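Local coordinates for peptide ABC transporter, peptide-binding protein (Thermus thermophilus, PDB 2D5W) that binds oligopeptides, here a pentapeptide, and probably hands them to a membrane ABC transporter for uptake into the cell, at residues F47-Q52 with K591-A596; Q52-L57 with N578-G583; N483-A488 with Q517-F522. All blocks are in the same frame, centred on the assembly; numbering follows the deposited sequence.

Contact 1: residues F47-Q52 with K591-A596; sequences FNADSQ and KKWDQA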
loop_
_atom_site.group_PDB
_atom_site.type_symbol
_atom_site.label_atom_id
_atom_site.label_comp_id
_atom_site.label_asym_id
_atom_site.label_seq_id
_atom_site.Cartn_x
_atom_site.Cartn_y
_atom_site.Cartn_z
ATOM N N PHE A 47 0.720 -9.527 -12.918
ATOM C CA PHE A 47 2.062 -8.994 -13.148
ATOM C C PHE A 47 2.996 -9.969 -12.436
ATOM O O PHE A 47 2.948 -10.100 -11.211
ATOM C CB PHE A 47 2.187 -7.583 -12.561
ATOM C CG PHE A 47 3.316 -6.778 -13.150
ATOM C CD1 PHE A 47 4.392 -6.373 -12.361
ATOM C CD2 PHE A 47 3.302 -6.415 -14.496
ATOM C CE1 PHE A 47 5.434 -5.619 -12.906
ATOM C CE2 PHE A 47 4.338 -5.663 -15.048
ATOM C CZ PHE A 47 5.405 -5.264 -14.250
ATOM N N ASN A 48 3.837 -10.661 -13.200
ATOM C CA ASN A 48 4.713 -11.668 -12.614
ATOM C C ASN A 48 6.047 -11.191 -12.054
ATOM O O ASN A 48 6.368 -10.005 -12.089
ATOM C CB ASN A 48 4.931 -12.823 -13.607
ATOM C CG ASN A 48 5.704 -12.410 -14.847
ATOM O OD1 ASN A 48 6.526 -11.498 -14.811
ATOM N ND2 ASN A 48 5.458 -13.107 -15.952
ATOM N N ALA A 49 6.821 -12.138 -11.531
ATOM C CA ALA A 49 8.115 -11.838 -10.926
ATOM C C ALA A 49 9.128 -11.278 -11.913
ATOM O O ALA A 49 10.093 -10.630 -11.511
ATOM C CB ALA A 49 8.675 -13.087 -10.252
ATOM N N ASP A 50 8.910 -11.535 -13.199
ATOM C CA ASP A 50 9.796 -11.039 -14.248
ATOM C C ASP A 50 9.333 -9.662 -14.713
ATOM O O ASP A 50 9.798 -9.153 -15.734
ATOM C CB ASP A 50 9.808 -12.013 -15.429
ATOM C CG ASP A 50 10.626 -13.261 -15.152
ATOM O OD1 ASP A 50 10.368 -14.296 -15.800
ATOM O OD2 ASP A 50 11.540 -13.207 -14.300
ATOM N N SER A 51 8.413 -9.066 -13.960
ATOM C CA SER A 51 7.875 -7.745 -14.271
ATOM C C SER A 51 7.186 -7.699 -15.630
ATOM O O SER A 51 7.379 -6.764 -16.413
ATOM C CB SER A 51 8.989 -6.697 -14.213
ATOM O OG SER A 51 9.545 -6.643 -12.913
ATOM N N GLN A 52 6.373 -8.713 -15.898
ATOM C CA GLN A 52 5.643 -8.797 -17.155
ATOM C C GLN A 52 4.163 -9.033 -16.918
ATOM O O GLN A 52 3.774 -9.774 -16.006
ATOM C CB GLN A 52 6.148 -9.962 -18.002
ATOM C CG GLN A 52 7.643 -10.049 -18.172
ATOM C CD GLN A 52 8.050 -11.349 -18.831
ATOM O OE1 GLN A 52 7.650 -12.428 -18.395
ATOM N NE2 GLN A 52 8.851 -11.255 -19.885
ATOM N N LYS A 591 8.321 -26.865 -9.832
ATOM C CA LYS A 591 8.989 -25.580 -9.659
ATOM C C LYS A 591 9.028 -24.832 -10.989
ATOM O O LYS A 591 9.470 -25.378 -12.003
ATOM C CB LYS A 591 10.411 -25.799 -9.140
ATOM C CG LYS A 591 11.132 -24.517 -8.779
ATOM C CD LYS A 591 12.535 -24.795 -8.264
ATOM C CE LYS A 591 13.229 -23.508 -7.851
ATOM N NZ LYS A 591 14.629 -23.753 -7.410
ATOM N N LYS A 592 8.564 -23.587 -10.979
ATOM C CA LYS A 592 8.533 -22.757 -12.182
ATOM C C LYS A 592 9.275 -21.438 -11.988
ATOM O O LYS A 592 9.619 -20.760 -12.959
ATOM C CB LYS A 592 7.084 -22.458 -12.578
ATOM C CG LYS A 592 6.296 -23.663 -13.048
ATOM C CD LYS A 592 6.863 -24.221 -14.341
ATOM C CE LYS A 592 6.040 -25.396 -14.834
ATOM N NZ LYS A 592 4.621 -25.016 -15.073
ATOM N N TRP A 593 9.512 -21.073 -10.733
ATOM C CA TRP A 593 10.208 -19.836 -10.408
ATOM C C TRP A 593 11.284 -20.105 -9.369
ATOM O O TRP A 593 11.169 -21.044 -8.585
ATOM C CB TRP A 593 9.222 -18.802 -9.847
ATOM C CG TRP A 593 8.050 -18.542 -10.736
ATOM C CD1 TRP A 593 6.874 -19.233 -10.770
ATOM C CD2 TRP A 593 7.969 -17.557 -11.774
ATOM N NE1 TRP A 593 6.068 -18.743 -11.770
ATOM C CE2 TRP A 593 6.715 -17.716 -12.402
ATOM C CE3 TRP A 593 8.837 -16.558 -12.238
ATOM C CZ2 TRP A 593 6.304 -16.912 -13.472
ATOM C CZ3 TRP A 593 8.429 -15.760 -13.302
ATOM C CH2 TRP A 593 7.174 -15.943 -13.905
ATOM N N ASP A 594 12.339 -19.297 -9.376
ATOM C CA ASP A 594 13.397 -19.434 -8.385
ATOM C C ASP A 594 13.647 -18.057 -7.797
ATOM O O ASP A 594 13.868 -17.087 -8.522
ATOM C CB ASP A 594 14.696 -19.968 -8.983
ATOM C CG ASP A 594 15.745 -20.230 -7.914
ATOM O OD1 ASP A 594 15.618 -21.239 -7.185
ATOM O OD2 ASP A 594 16.681 -19.416 -7.780
ATOM N N GLN A 595 13.631 -17.989 -6.474
ATOM C CA GLN A 595 13.806 -16.735 -5.759
ATOM C C GLN A 595 15.151 -16.028 -5.919
ATOM O O GLN A 595 15.214 -14.802 -5.900
ATOM C CB GLN A 595 13.538 -16.970 -4.270
ATOM C CG GLN A 595 13.566 -15.709 -3.440
ATOM C CD GLN A 595 12.468 -14.746 -3.828
ATOM O OE1 GLN A 595 11.310 -14.909 -3.435
ATOM N NE2 GLN A 595 12.819 -13.744 -4.618
ATOM N N ALA A 596 16.219 -16.798 -6.086
ATOM C CA ALA A 596 17.563 -16.236 -6.195
ATOM C C ALA A 596 17.746 -15.008 -7.088
ATOM O O ALA A 596 18.242 -13.975 -6.633
ATOM C CB ALA A 596 18.541 -17.327 -6.618
#
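Trp593 pushes the benzene half of its indole against the first three residues of the Asn48-Ser51 turn, and three consecutive rim carbons each meet a different residue. CH2 touches Asn48 CB at 3.9 Å, and the two side chains cross at about a right angle, with the amide and indole planes 56° apart. CE3 lies 4.0 Å from Ala49 CB. CZ3 is approached by the carboxylate of Asp50, whose OD1 comes to 3.5 Å from it; Asp50 CG lies in the ring plane at the edge, but the carboxylate itself is turned 57° from that plane.

No hydrogen bond joins the segments, and their polar ends are engaged in other directions. Asp50 OD2 pairs with Tyr598 OH, and Trp593 NE1 with Glu581 OE2, bonds that would limit the rotation of the carboxylate and the indole. Asn48 has CG between its backbone N and carbonyl carbon (chi1 66°), which folds OD1 back over the type I turn to accept from Gln52 N at 3.0 Å and, weakly, from Asp50 N. The amide thereby braces the turn that Trp593 rests on.

The turn links strands 45-47 and 53-55, whereas 591-596 belongs to the C-terminal tail. Trp577 meets Trp593 edge-to-face and also touches Asn48 and Ala49, while Gln595 packs on strand 293-308.

Contact 2: residues Q52-L57 with N578-G583; sequences QNFPVL and NAWEIG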
loop_
_atom_site.group_PDB
_atom_site.type_symbol
_atom_site.label_atom_id
_atom_site.label_comp_id
_atom_site.label_asym_id
_atom_site.label_seq_id
_atom_site.Cartn_x
_atom_site.Cartn_y
_atom_site.Cartn_z
ATOM N N GLN A 52 6.373 -8.713 -15.898
ATOM C CA GLN A 52 5.643 -8.797 -17.155
ATOM C C GLN A 52 4.163 -9.033 -16.918
ATOM O O GLN A 52 3.774 -9.774 -16.006
ATOM C CB GLN A 52 6.148 -9.962 -18.002
ATOM C CG GLN A 52 7.643 -10.049 -18.172
ATOM C CD GLN A 52 8.050 -11.349 -18.831
ATOM O OE1 GLN A 52 7.650 -12.428 -18.395
ATOM N NE2 GLN A 52 8.851 -11.255 -19.885
ATOM N N ASN A 53 3.335 -8.404 -17.742
ATOM C CA ASN A 53 1.902 -8.621 -17.655
ATOM C C ASN A 53 1.678 -10.038 -18.165
ATOM O O ASN A 53 2.382 -10.495 -19.068
ATOM C CB ASN A 53 1.123 -7.681 -18.580
ATOM C CG ASN A 53 1.078 -6.257 -18.080
ATOM O OD1 ASN A 53 1.108 -6.005 -16.879
ATOM N ND2 ASN A 53 0.976 -5.312 -19.007
ATOM N N PHE A 54 0.715 -10.739 -17.585
ATOM C CA PHE A 54 0.394 -12.072 -18.064
ATOM C C PHE A 54 -1.093 -12.296 -17.837
ATOM O O PHE A 54 -1.689 -11.730 -16.924
ATOM C CB PHE A 54 1.266 -13.152 -17.392
ATOM C CG PHE A 54 0.934 -13.427 -15.953
ATOM C CD1 PHE A 54 1.341 -12.564 -14.941
ATOM C CD2 PHE A 54 0.238 -14.580 -15.608
ATOM C CE1 PHE A 54 1.061 -12.851 -13.604
ATOM C CE2 PHE A 54 -0.048 -14.875 -14.281
ATOM C CZ PHE A 54 0.364 -14.010 -13.275
ATOM N N PRO A 55 -1.725 -13.110 -18.687
ATOM C CA PRO A 55 -3.157 -13.327 -18.496
ATOM C C PRO A 55 -3.524 -14.241 -17.338
ATOM O O PRO A 55 -2.873 -15.253 -17.108
ATOM C CB PRO A 55 -3.593 -13.896 -19.842
ATOM C CG PRO A 55 -2.410 -14.720 -20.241
ATOM C CD PRO A 55 -1.219 -13.857 -19.854
ATOM N N VAL A 56 -4.554 -13.853 -16.593
ATOM C CA VAL A 56 -5.044 -14.680 -15.502
ATOM C C VAL A 56 -6.509 -14.967 -15.835
ATOM O O VAL A 56 -6.786 -15.954 -16.516
ATOM C CB VAL A 56 -4.872 -13.997 -14.121
ATOM C CG1 VAL A 56 -5.414 -14.905 -13.017
ATOM C CG2 VAL A 56 -3.387 -13.716 -13.873
ATOM N N LEU A 57 -7.446 -14.122 -15.415
ATOM C CA LEU A 57 -8.840 -14.392 -15.756
ATOM C C LEU A 57 -9.230 -13.890 -17.148
ATOM O O LEU A 57 -10.325 -14.188 -17.628
ATOM C CB LEU A 57 -9.786 -13.831 -14.691
ATOM C CG LEU A 57 -9.668 -14.522 -13.327
ATOM C CD1 LEU A 57 -10.769 -14.028 -12.405
ATOM C CD2 LEU A 57 -9.759 -16.034 -13.497
ATOM N N ASN A 578 0.753 -15.744 -7.847
ATOM C CA ASN A 578 0.640 -16.972 -8.642
ATOM C C ASN A 578 0.221 -18.065 -7.665
ATOM O O ASN A 578 0.693 -19.201 -7.742
ATOM C CB ASN A 578 2.011 -17.319 -9.225
ATOM C CG ASN A 578 3.047 -17.600 -8.140
ATOM O OD1 ASN A 578 2.952 -17.075 -7.029
ATOM N ND2 ASN A 578 4.040 -18.422 -8.459
ATOM N N ALA A 579 -0.686 -17.716 -6.761
ATOM C CA ALA A 579 -1.123 -18.620 -5.705
ATOM C C ALA A 579 -1.591 -20.012 -6.101
ATOM O O ALA A 579 -1.514 -20.937 -5.291
ATOM C CB ALA A 579 -2.190 -17.935 -4.855
ATOM N N TRP A 580 -2.068 -20.170 -7.330
ATOM C CA TRP A 580 -2.550 -21.467 -7.794
ATOM C C TRP A 580 -1.450 -22.489 -8.073
ATOM O O TRP A 580 -1.742 -23.671 -8.248
ATOM C CB TRP A 580 -3.405 -21.287 -9.053
ATOM C CG TRP A 580 -2.665 -20.618 -10.171
ATOM C CD1 TRP A 580 -1.901 -21.219 -11.131
ATOM C CD2 TRP A 580 -2.569 -19.210 -10.405
ATOM N NE1 TRP A 580 -1.334 -20.269 -11.947
ATOM C CE2 TRP A 580 -1.727 -19.026 -11.523
ATOM C CE3 TRP A 580 -3.113 -18.083 -9.774
ATOM C CZ2 TRP A 580 -1.414 -17.757 -12.025
ATOM C CZ3 TRP A 580 -2.803 -16.821 -10.273
ATOM C CH2 TRP A 580 -1.960 -16.670 -11.387
ATOM N N GLU A 581 -0.195 -22.052 -8.124
ATOM C CA GLU A 581 0.896 -22.989 -8.396
ATOM C C GLU A 581 1.886 -23.141 -7.248
ATOM O O GLU A 581 2.973 -23.686 -7.430
ATOM C CB GLU A 581 1.631 -22.601 -9.687
ATOM C CG GLU A 581 2.018 -21.140 -9.783
ATOM C CD GLU A 581 2.753 -20.804 -11.071
ATOM O OE1 GLU A 581 2.436 -21.398 -12.125
ATOM O OE2 GLU A 581 3.637 -19.929 -11.033
ATOM N N ILE A 582 1.512 -22.666 -6.067
ATOM C CA ILE A 582 2.373 -22.799 -4.902
ATOM C C ILE A 582 2.104 -24.176 -4.302
ATOM O O ILE A 582 0.956 -24.558 -4.072
ATOM C CB ILE A 582 2.086 -21.689 -3.867
ATOM C CG1 ILE A 582 2.446 -20.327 -4.474
ATOM C CG2 ILE A 582 2.878 -21.949 -2.588
ATOM C CD1 ILE A 582 2.071 -19.133 -3.622
ATOM N N GLY A 583 3.167 -24.935 -4.068
ATOM C CA GLY A 583 2.982 -26.263 -3.519
ATOM C C GLY A 583 4.257 -26.940 -3.069
ATOM O O GLY A 583 5.351 -26.389 -3.189
#
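Phe54 and Val56 reach Trp580 from the second strand, and the residue after it, of a small antiparallel hairpin (strands 45-47 and 53-55) in a fold of the type II periplasmic binding protein class. The contact is buried and apolar, with no hydrogen bond across it.

Along the hairpin, Gln52 does not reach the loop itself, but its O lies in plane at the edge of the Phe54 ring. Asn53 is held by a different part of the chain, its OD1 by Gly151 N and its ND2 by Thr149 O. Phe54 then carries the main approach. Its CG sits between the backbone N and the carbonyl carbon (chi1 72°), which directs the ring at the indole. The two side chains come from opposite directions and meet edge to edge: CE2 is 3.9 Å from Trp580 CH2 and equally far from Trp580 CZ2, so neither ring offers its face to the other. The backbone of Phe54 pairs with Gly46. After Pro55, Val56 brings CG2 to 4.1 Å from Trp580 CH2, at an oblique angle to the ring. Leu57 leaves this surface and packs on Tyr156.

Trp580 has further neighbours. Asn578 CA lies 3.7 Å above one face of the indole, toward its rim, and the Phe232 ring meets it at about 35°. Within the loop, Asn578 ND2 donates to the anti lone pair of Glu581 OE2 at 3.0 Å, with an N-H...O angle of 162° and the acceptor close to the amide plane.

Contact 3: residues N483-A488 with Q517-F522; sequences NLNTGA and QAVLEF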
loop_
_atom_site.group_PDB
_atom_site.type_symbol
_atom_site.label_atom_id
_atom_site.label_comp_id
_atom_site.label_asym_id
_atom_site.label_seq_id
_atom_site.Cartn_x
_atom_site.Cartn_y
_atom_site.Cartn_z
ATOM N N ASN A 483 -4.357 17.011 -9.113
ATOM C CA ASN A 483 -3.810 16.561 -10.383
ATOM C C ASN A 483 -4.425 17.543 -11.374
ATOM O O ASN A 483 -5.650 17.659 -11.468
ATOM C CB ASN A 483 -4.243 15.133 -10.709
ATOM C CG ASN A 483 -3.693 14.659 -12.038
ATOM O OD1 ASN A 483 -4.032 15.207 -13.086
ATOM N ND2 ASN A 483 -2.832 13.651 -12.002
ATOM N N LEU A 484 -3.574 18.258 -12.098
ATOM C CA LEU A 484 -4.038 19.272 -13.040
ATOM C C LEU A 484 -4.722 18.760 -14.301
ATOM O O LEU A 484 -5.390 19.523 -14.999
ATOM C CB LEU A 484 -2.875 20.191 -13.421
ATOM C CG LEU A 484 -2.164 20.854 -12.238
ATOM C CD1 LEU A 484 -1.118 21.826 -12.758
ATOM C CD2 LEU A 484 -3.173 21.579 -11.361
ATOM N N ASN A 485 -4.567 17.477 -14.599
ATOM C CA ASN A 485 -5.190 16.921 -15.792
ATOM C C ASN A 485 -6.662 16.617 -15.576
ATOM O O ASN A 485 -7.459 16.682 -16.511
ATOM C CB ASN A 485 -4.477 15.641 -16.217
ATOM C CG ASN A 485 -2.991 15.830 -16.347
ATOM O OD1 ASN A 485 -2.531 16.838 -16.880
ATOM N ND2 ASN A 485 -2.227 14.858 -15.871
ATOM N N THR A 486 -7.018 16.292 -14.339
ATOM C CA THR A 486 -8.394 15.945 -14.003
ATOM C C THR A 486 -9.025 16.887 -12.991
ATOM O O THR A 486 -10.242 16.878 -12.807
ATOM C CB THR A 486 -8.465 14.524 -13.421
ATOM O OG1 THR A 486 -7.561 14.426 -12.311
ATOM C CG2 THR A 486 -8.088 13.492 -14.474
ATOM N N GLY A 487 -8.197 17.690 -12.332
ATOM C CA GLY A 487 -8.699 18.606 -11.325
ATOM C C GLY A 487 -9.021 17.894 -10.020
ATOM O O GLY A 487 -9.591 18.488 -9.106
ATOM N N ALA A 488 -8.648 16.623 -9.926
ATOM C CA ALA A 488 -8.914 15.834 -8.726
ATOM C C ALA A 488 -8.003 16.210 -7.560
ATOM O O ALA A 488 -6.777 16.186 -7.688
ATOM C CB ALA A 488 -8.766 14.352 -9.038
ATOM N N GLN A 517 2.228 16.720 -15.469
ATOM C CA GLN A 517 2.727 16.650 -16.835
ATOM C C GLN A 517 3.516 15.360 -17.037
ATOM O O GLN A 517 3.401 14.702 -18.071
ATOM C CB GLN A 517 3.635 17.838 -17.147
ATOM C CG GLN A 517 4.048 17.884 -18.610
ATOM C CD GLN A 517 5.049 18.979 -18.913
ATOM O OE1 GLN A 517 4.934 20.101 -18.416
ATOM N NE2 GLN A 517 6.030 18.664 -19.747
ATOM N N ALA A 518 4.315 15.002 -16.039
ATOM C CA ALA A 518 5.147 13.811 -16.117
ATOM C C ALA A 518 4.388 12.526 -16.408
ATOM O O ALA A 518 4.864 11.693 -17.172
ATOM C CB ALA A 518 5.949 13.653 -14.833
ATOM N N VAL A 519 3.215 12.354 -15.805
ATOM C CA VAL A 519 2.454 11.131 -16.031
ATOM C C VAL A 519 1.913 11.038 -17.452
ATOM O O VAL A 519 1.530 9.956 -17.900
ATOM C CB VAL A 519 1.287 10.973 -15.020
ATOM C CG1 VAL A 519 1.843 10.835 -13.608
ATOM C CG2 VAL A 519 0.337 12.149 -15.112
ATOM N N LEU A 520 1.888 12.169 -18.154
ATOM C CA LEU A 520 1.421 12.221 -19.538
ATOM C C LEU A 520 2.591 12.043 -20.500
ATOM O O LEU A 520 2.396 11.965 -21.717
ATOM C CB LEU A 520 0.763 13.568 -19.831
ATOM C CG LEU A 520 -0.513 13.942 -19.079
ATOM C CD1 LEU A 520 -0.821 15.412 -19.321
ATOM C CD2 LEU A 520 -1.668 13.065 -19.539
ATOM N N GLU A 521 3.804 12.001 -19.960
ATOM C CA GLU A 521 4.994 11.857 -20.790
ATOM C C GLU A 521 5.313 10.401 -21.076
ATOM O O GLU A 521 5.738 9.662 -20.186
ATOM C CB GLU A 521 6.198 12.515 -20.115
ATOM C CG GLU A 521 7.446 12.482 -20.976
ATOM C CD GLU A 521 7.213 13.110 -22.339
ATOM O OE1 GLU A 521 7.045 14.345 -22.395
ATOM O OE2 GLU A 521 7.180 12.370 -23.348
ATOM N N PHE A 522 5.120 9.982 -22.321
ATOM C CA PHE A 522 5.401 8.602 -22.676
ATOM C C PHE A 522 6.864 8.346 -22.997
ATOM O O PHE A 522 7.272 7.203 -23.194
ATOM C CB PHE A 522 4.491 8.148 -23.820
ATOM C CG PHE A 522 3.090 7.851 -23.373
ATOM C CD1 PHE A 522 2.218 8.879 -23.035
ATOM C CD2 PHE A 522 2.663 6.538 -23.223
ATOM C CE1 PHE A 522 0.939 8.604 -22.549
ATOM C CE2 PHE A 522 1.390 6.251 -22.738
ATOM C CZ PHE A 522 0.526 7.285 -22.400
#
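The side-chain amide of Asn485 is the flat group of this contact, and Leu520 lies above its plane on one side, displaced from the amide centre. Leu520 CD1 comes within 3.3 Å of Asn485 OD1, and Leu520 CG lies 3.8 Å from Asn485 ND2, so the branched end of the leucine spans both polar atoms. Val519 CG2 sits beside the nitrogen instead, 3.8 Å from Asn485 ND2. With Asn485 CG beside its own backbone N (chi1 -52°), the amide extends out of the loop toward the leucine, which reaches back to meet it.

No hydrogen bond crosses the two segments; the amide nitrogen, lying against apolar carbons, is satisfied by Ser516 O and Tyr145 OH. The first of these bonds links the loop to the last part of helix 509-518. Tyr145 also touches Val519 and Leu520, so one residue borders the amide and both its apolar neighbours. A type I turn runs from Ala518 to Glu521.

The 483-488 loop is held in shape by its own bonds. Asn483 OD1 accepts from Asn485 N at 2.8 Å, an Asx turn that fixes the backbone just before Asn485. Gly487, at positive phi (77°), and Ala488 both face Asn483, forming a G1 beta bulge. The contact thus sets a bulged Asx-turn loop against the C-terminal end of helix 509-518, where the chain turns toward helix 524-541.

How the contacts relate
Contacts 1 and 2 are neighbours, with centres 10 Å apart, and share Gln52 at the junction of the 48-51 turn and strand 53-55. Both hold the early hairpin of strands 45-47 and 53-55 against the last part of the chain, more than 500 positions later, as expected where a binding-protein lobe is built from distant sequence; a probable side-chain hydrogen bond joins their second segments. Along the sequence contact 2 nests inside the loop closed by contact 1, and contact 3 inside both. Contact 3 is remote, its centre 32 Å from each of the others, and joins far nearer parts of the chain, a loop and helix 509-518.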